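Local coordinates for protein chorismate synthase (Aquifex aeolicus, PDB 1Q1L) that catalyses the last step of chorismate biosynthesis, probably with reduced FMN, eliminating phosphate from 5-enolpyruvylshikimate-3-phosphate to give chorismate, at residues A[152-165]-A[364-376]. Residues are numbered along the deposited sequence; the frame is centred on the assembly and turned at random.
Sequences CKKFLSEFGIKIGS and EAMLAIVLADALL
Lys153 and Glu364 form a salt bridge at one end of this buried contact. With CG of Lys153 anti to the carbonyl carbon (chi1 -76°), the chain leaves CB past Ala368 on its way to Glu364. Lys153 CG rests on the methyl of Ala368, 3.5 Å from Ala368 CB. From there the chain runs fully extended, and Lys153 CE passes Glu364 CB at 3.8 Å. Lys153 NZ then meets Glu364 OE1 at 2.7 Å, on the lone pair that faces away from OE2. Glu43 gives NZ a second carboxylate, and Arg46 pairs with OE1. OE2 lies close to Ser165 OG, though the placement of that hydroxyl is less certain. With an alanine at Glu364, Arg46 would probably lose this carboxylate and Lys153 would be left to Glu43.

Further along, the contact is apolar. Ile163, from strand 162-170, lays its CD1 against Leu371 CD1 at 4.1 Å, beside Ala368. Leu156 is a knob in a hole made by Ala368, Leu371, Ala372 and Leu375. Its CD1 touches Leu371 CB at 4.0 Å, and CD2 lies over the backbone of Ala372. The Phe155 ring meets Leu376 obliquely, with Phe155 CZ 3.5 Å from Leu376 CD2. Leu375 CD2 sits over one face of the Phe159 ring, 4.0 Å from the centroid, in a CH-pi contact. Ile161 CD1 meets the same methyl tip to tip.

Helix segments 152-157 and 364-376 cross at 53°. Gly160 ends helix 142-157 with a Schellman motif, and the chain turns back into strand 162-170. That strand pairs with strand 229-236. Helix 356-379 thus packs against both helix 142-157 and the sheet, within the beta-alpha-beta sandwich of chorismate synthase.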
# COMPACT_ATOMS: atom_id res chain seq x y z
N CYS A 152 -11.81 -11.90 12.15
CA CYS A 152 -12.64 -10.89 11.51
C CYS A 152 -14.12 -11.17 11.70
O CYS A 152 -14.92 -10.25 11.87
CB CYS A 152 -12.28 -10.81 10.03
SG CYS A 152 -10.57 -10.28 9.78
N LYS A 153 -14.50 -12.45 11.70
CA LYS A 153 -15.89 -12.81 11.92
C LYS A 153 -16.31 -12.40 13.33
O LYS A 153 -17.38 -11.85 13.53
CB LYS A 153 -16.11 -14.32 11.77
CG LYS A 153 -16.12 -14.84 10.35
CD LYS A 153 -16.57 -16.30 10.36
CE LYS A 153 -16.62 -16.89 8.96
NZ LYS A 153 -17.06 -18.31 8.99
N LYS A 154 -15.46 -12.68 14.31
CA LYS A 154 -15.78 -12.31 15.69
C LYS A 154 -16.00 -10.80 15.74
O LYS A 154 -16.96 -10.32 16.35
CB LYS A 154 -14.65 -12.71 16.64
CG LYS A 154 -14.97 -12.44 18.10
CD LYS A 154 -16.29 -13.12 18.51
CE LYS A 154 -16.74 -12.70 19.90
NZ LYS A 154 -15.77 -13.11 20.95
N PHE A 155 -15.11 -10.06 15.10
CA PHE A 155 -15.22 -8.61 15.06
C PHE A 155 -16.57 -8.17 14.47
O PHE A 155 -17.27 -7.33 15.03
CB PHE A 155 -14.07 -8.02 14.23
CG PHE A 155 -14.22 -6.55 13.95
CD1 PHE A 155 -14.11 -5.61 14.98
CD2 PHE A 155 -14.52 -6.10 12.66
CE1 PHE A 155 -14.29 -4.25 14.73
CE2 PHE A 155 -14.70 -4.75 12.40
CZ PHE A 155 -14.59 -3.82 13.44
N LEU A 156 -16.93 -8.76 13.33
CA LEU A 156 -18.17 -8.43 12.64
C LEU A 156 -19.43 -8.76 13.42
O LEU A 156 -20.44 -8.05 13.34
CB LEU A 156 -18.24 -9.15 11.29
CG LEU A 156 -17.32 -8.68 10.17
CD1 LEU A 156 -17.46 -9.61 8.98
CD2 LEU A 156 -17.68 -7.25 9.78
N SER A 157 -19.39 -9.87 14.16
CA SER A 157 -20.54 -10.29 14.94
C SER A 157 -20.89 -9.27 16.02
O SER A 157 -22.03 -9.21 16.47
CB SER A 157 -20.29 -11.66 15.57
OG SER A 157 -19.16 -11.63 16.42
N GLU A 158 -19.91 -8.48 16.45
CA GLU A 158 -20.15 -7.47 17.48
C GLU A 158 -21.11 -6.42 16.96
O GLU A 158 -21.72 -5.67 17.73
CB GLU A 158 -18.85 -6.79 17.91
CG GLU A 158 -17.82 -7.70 18.56
CD GLU A 158 -18.30 -8.28 19.88
OE1 GLU A 158 -18.89 -7.54 20.69
OE2 GLU A 158 -18.07 -9.49 20.10
N PHE A 159 -21.24 -6.34 15.64
CA PHE A 159 -22.13 -5.36 15.03
C PHE A 159 -23.37 -6.07 14.49
O PHE A 159 -24.17 -5.48 13.77
CB PHE A 159 -21.43 -4.62 13.89
CG PHE A 159 -20.13 -3.99 14.29
CD1 PHE A 159 -18.95 -4.73 14.25
CD2 PHE A 159 -20.09 -2.68 14.76
CE1 PHE A 159 -17.75 -4.16 14.67
CE2 PHE A 159 -18.89 -2.11 15.18
CZ PHE A 159 -17.72 -2.85 15.14
N GLY A 160 -23.52 -7.35 14.84
CA GLY A 160 -24.67 -8.11 14.38
C GLY A 160 -24.53 -8.62 12.96
O GLY A 160 -25.50 -9.15 12.39
N ILE A 161 -23.34 -8.48 12.39
CA ILE A 161 -23.08 -8.93 11.02
C ILE A 161 -22.74 -10.42 11.02
O ILE A 161 -21.78 -10.86 11.65
CB ILE A 161 -21.94 -8.09 10.37
CG1 ILE A 161 -22.44 -6.65 10.13
CG2 ILE A 161 -21.48 -8.73 9.07
CD1 ILE A 161 -21.38 -5.67 9.66
N LYS A 162 -23.55 -11.19 10.31
CA LYS A 162 -23.36 -12.70 10.23
C LYS A 162 -22.90 -13.18 8.74
O LYS A 162 -23.48 -12.72 7.66
CB LYS A 162 -24.79 -13.51 10.70
CG LYS A 162 -25.44 -13.01 12.34
CD LYS A 162 -27.10 -13.73 12.69
CE LYS A 162 -27.87 -13.01 14.20
NZ LYS A 162 -27.98 -11.30 14.14
N ILE A 163 -21.91 -14.07 8.70
CA ILE A 163 -21.41 -14.58 7.45
C ILE A 163 -21.66 -16.08 7.44
O ILE A 163 -21.50 -16.76 8.46
CB ILE A 163 -19.92 -14.25 7.29
CG1 ILE A 163 -19.78 -12.73 7.09
CG2 ILE A 163 -19.31 -15.04 6.17
CD1 ILE A 163 -18.41 -12.25 6.75
N GLY A 164 -22.08 -16.60 6.29
CA GLY A 164 -22.35 -18.02 6.19
C GLY A 164 -22.26 -18.44 4.75
O GLY A 164 -22.02 -17.59 3.88
N SER A 165 -22.47 -19.72 4.48
CA SER A 165 -22.40 -20.24 3.12
C SER A 165 -22.98 -21.65 3.03
O SER A 165 -23.40 -22.23 4.02
CB SER A 165 -20.95 -20.26 2.65
OG SER A 165 -20.19 -21.21 3.39
N GLU A 364 -16.04 -18.03 3.32
CA GLU A 364 -16.63 -17.26 4.40
C GLU A 364 -15.53 -16.42 5.05
O GLU A 364 -15.74 -15.26 5.38
CB GLU A 364 -17.22 -18.20 5.46
CG GLU A 364 -18.43 -19.00 5.02
CD GLU A 364 -18.86 -19.99 6.09
OE1 GLU A 364 -18.47 -19.81 7.27
OE2 GLU A 364 -19.59 -20.95 5.76
N ALA A 365 -14.37 -17.03 5.23
CA ALA A 365 -13.23 -16.34 5.83
C ALA A 365 -12.81 -15.13 5.00
O ALA A 365 -12.57 -14.05 5.54
CB ALA A 365 -12.06 -17.31 5.97
N MSE A 366 -12.72 -15.31 3.69
CA MSE A 366 -12.32 -14.21 2.80
C MSE A 366 -13.32 -13.06 2.81
O MSE A 366 -12.94 -11.89 2.83
CB MSE A 366 -12.12 -14.74 1.37
CG MSE A 366 -10.99 -15.75 1.23
SE MSE A 366 -9.33 -15.17 2.08
CE MSE A 366 -9.01 -13.58 1.04
N LEU A 367 -14.61 -13.40 2.81
CA LEU A 367 -15.65 -12.39 2.84
C LEU A 367 -15.62 -11.63 4.17
O LEU A 367 -15.85 -10.43 4.19
CB LEU A 367 -17.03 -13.02 2.65
CG LEU A 367 -18.17 -12.00 2.69
CD1 LEU A 367 -17.94 -10.96 1.58
CD2 LEU A 367 -19.52 -12.69 2.50
N ALA A 368 -15.35 -12.33 5.26
CA ALA A 368 -15.30 -11.69 6.57
C ALA A 368 -14.12 -10.71 6.64
O ALA A 368 -14.21 -9.66 7.28
CB ALA A 368 -15.17 -12.74 7.67
N ILE A 369 -13.02 -11.05 5.99
CA ILE A 369 -11.84 -10.19 5.99
C ILE A 369 -12.13 -8.91 5.20
O ILE A 369 -11.82 -7.80 5.66
CB ILE A 369 -10.63 -10.92 5.38
CG1 ILE A 369 -10.22 -12.07 6.30
CG2 ILE A 369 -9.45 -9.95 5.20
CD1 ILE A 369 -9.09 -12.92 5.76
N VAL A 370 -12.73 -9.06 4.03
CA VAL A 370 -13.06 -7.92 3.19
C VAL A 370 -14.05 -7.00 3.89
O VAL A 370 -13.88 -5.78 3.90
CB VAL A 370 -13.66 -8.38 1.83
CG1 VAL A 370 -14.09 -7.17 1.00
CG2 VAL A 370 -12.62 -9.17 1.06
N LEU A 371 -15.08 -7.59 4.49
CA LEU A 371 -16.09 -6.79 5.15
C LEU A 371 -15.59 -6.12 6.41
O LEU A 371 -15.95 -4.97 6.68
CB LEU A 371 -17.33 -7.64 5.46
CG LEU A 371 -18.04 -8.17 4.20
CD1 LEU A 371 -19.34 -8.85 4.59
CD2 LEU A 371 -18.34 -7.00 3.25
N ALA A 372 -14.77 -6.83 7.20
CA ALA A 372 -14.23 -6.25 8.42
C ALA A 372 -13.35 -5.07 8.02
O ALA A 372 -13.38 -4.01 8.65
CB ALA A 372 -13.40 -7.29 9.19
N ASP A 373 -12.56 -5.27 6.97
CA ASP A 373 -11.68 -4.23 6.46
C ASP A 373 -12.49 -3.01 6.02
O ASP A 373 -12.19 -1.87 6.41
CB ASP A 373 -10.88 -4.77 5.27
CG ASP A 373 -9.90 -3.76 4.72
OD1 ASP A 373 -9.02 -3.31 5.49
OD2 ASP A 373 -10.01 -3.40 3.52
N ALA A 374 -13.52 -3.25 5.22
CA ALA A 374 -14.38 -2.18 4.72
C ALA A 374 -15.16 -1.48 5.83
O ALA A 374 -15.46 -0.29 5.72
CB ALA A 374 -15.35 -2.74 3.68
N LEU A 375 -15.50 -2.21 6.88
CA LEU A 375 -16.24 -1.60 7.97
C LEU A 375 -15.30 -0.69 8.76
O LEU A 375 -15.66 0.43 9.11
CB LEU A 375 -16.83 -2.68 8.88
CG LEU A 375 -17.79 -2.15 9.97
CD1 LEU A 375 -18.90 -1.34 9.33
CD2 LEU A 375 -18.36 -3.32 10.75
N LEU A 376 -14.09 -1.16 9.02
CA LEU A 376 -13.11 -0.36 9.76
C LEU A 376 -12.71 0.88 8.95
O LEU A 376 -12.43 1.93 9.53
CB LEU A 376 -11.89 -1.20 10.10
CG LEU A 376 -12.12 -2.19 11.24
CD1 LEU A 376 -10.97 -3.21 11.30
CD2 LEU A 376 -12.24 -1.42 12.56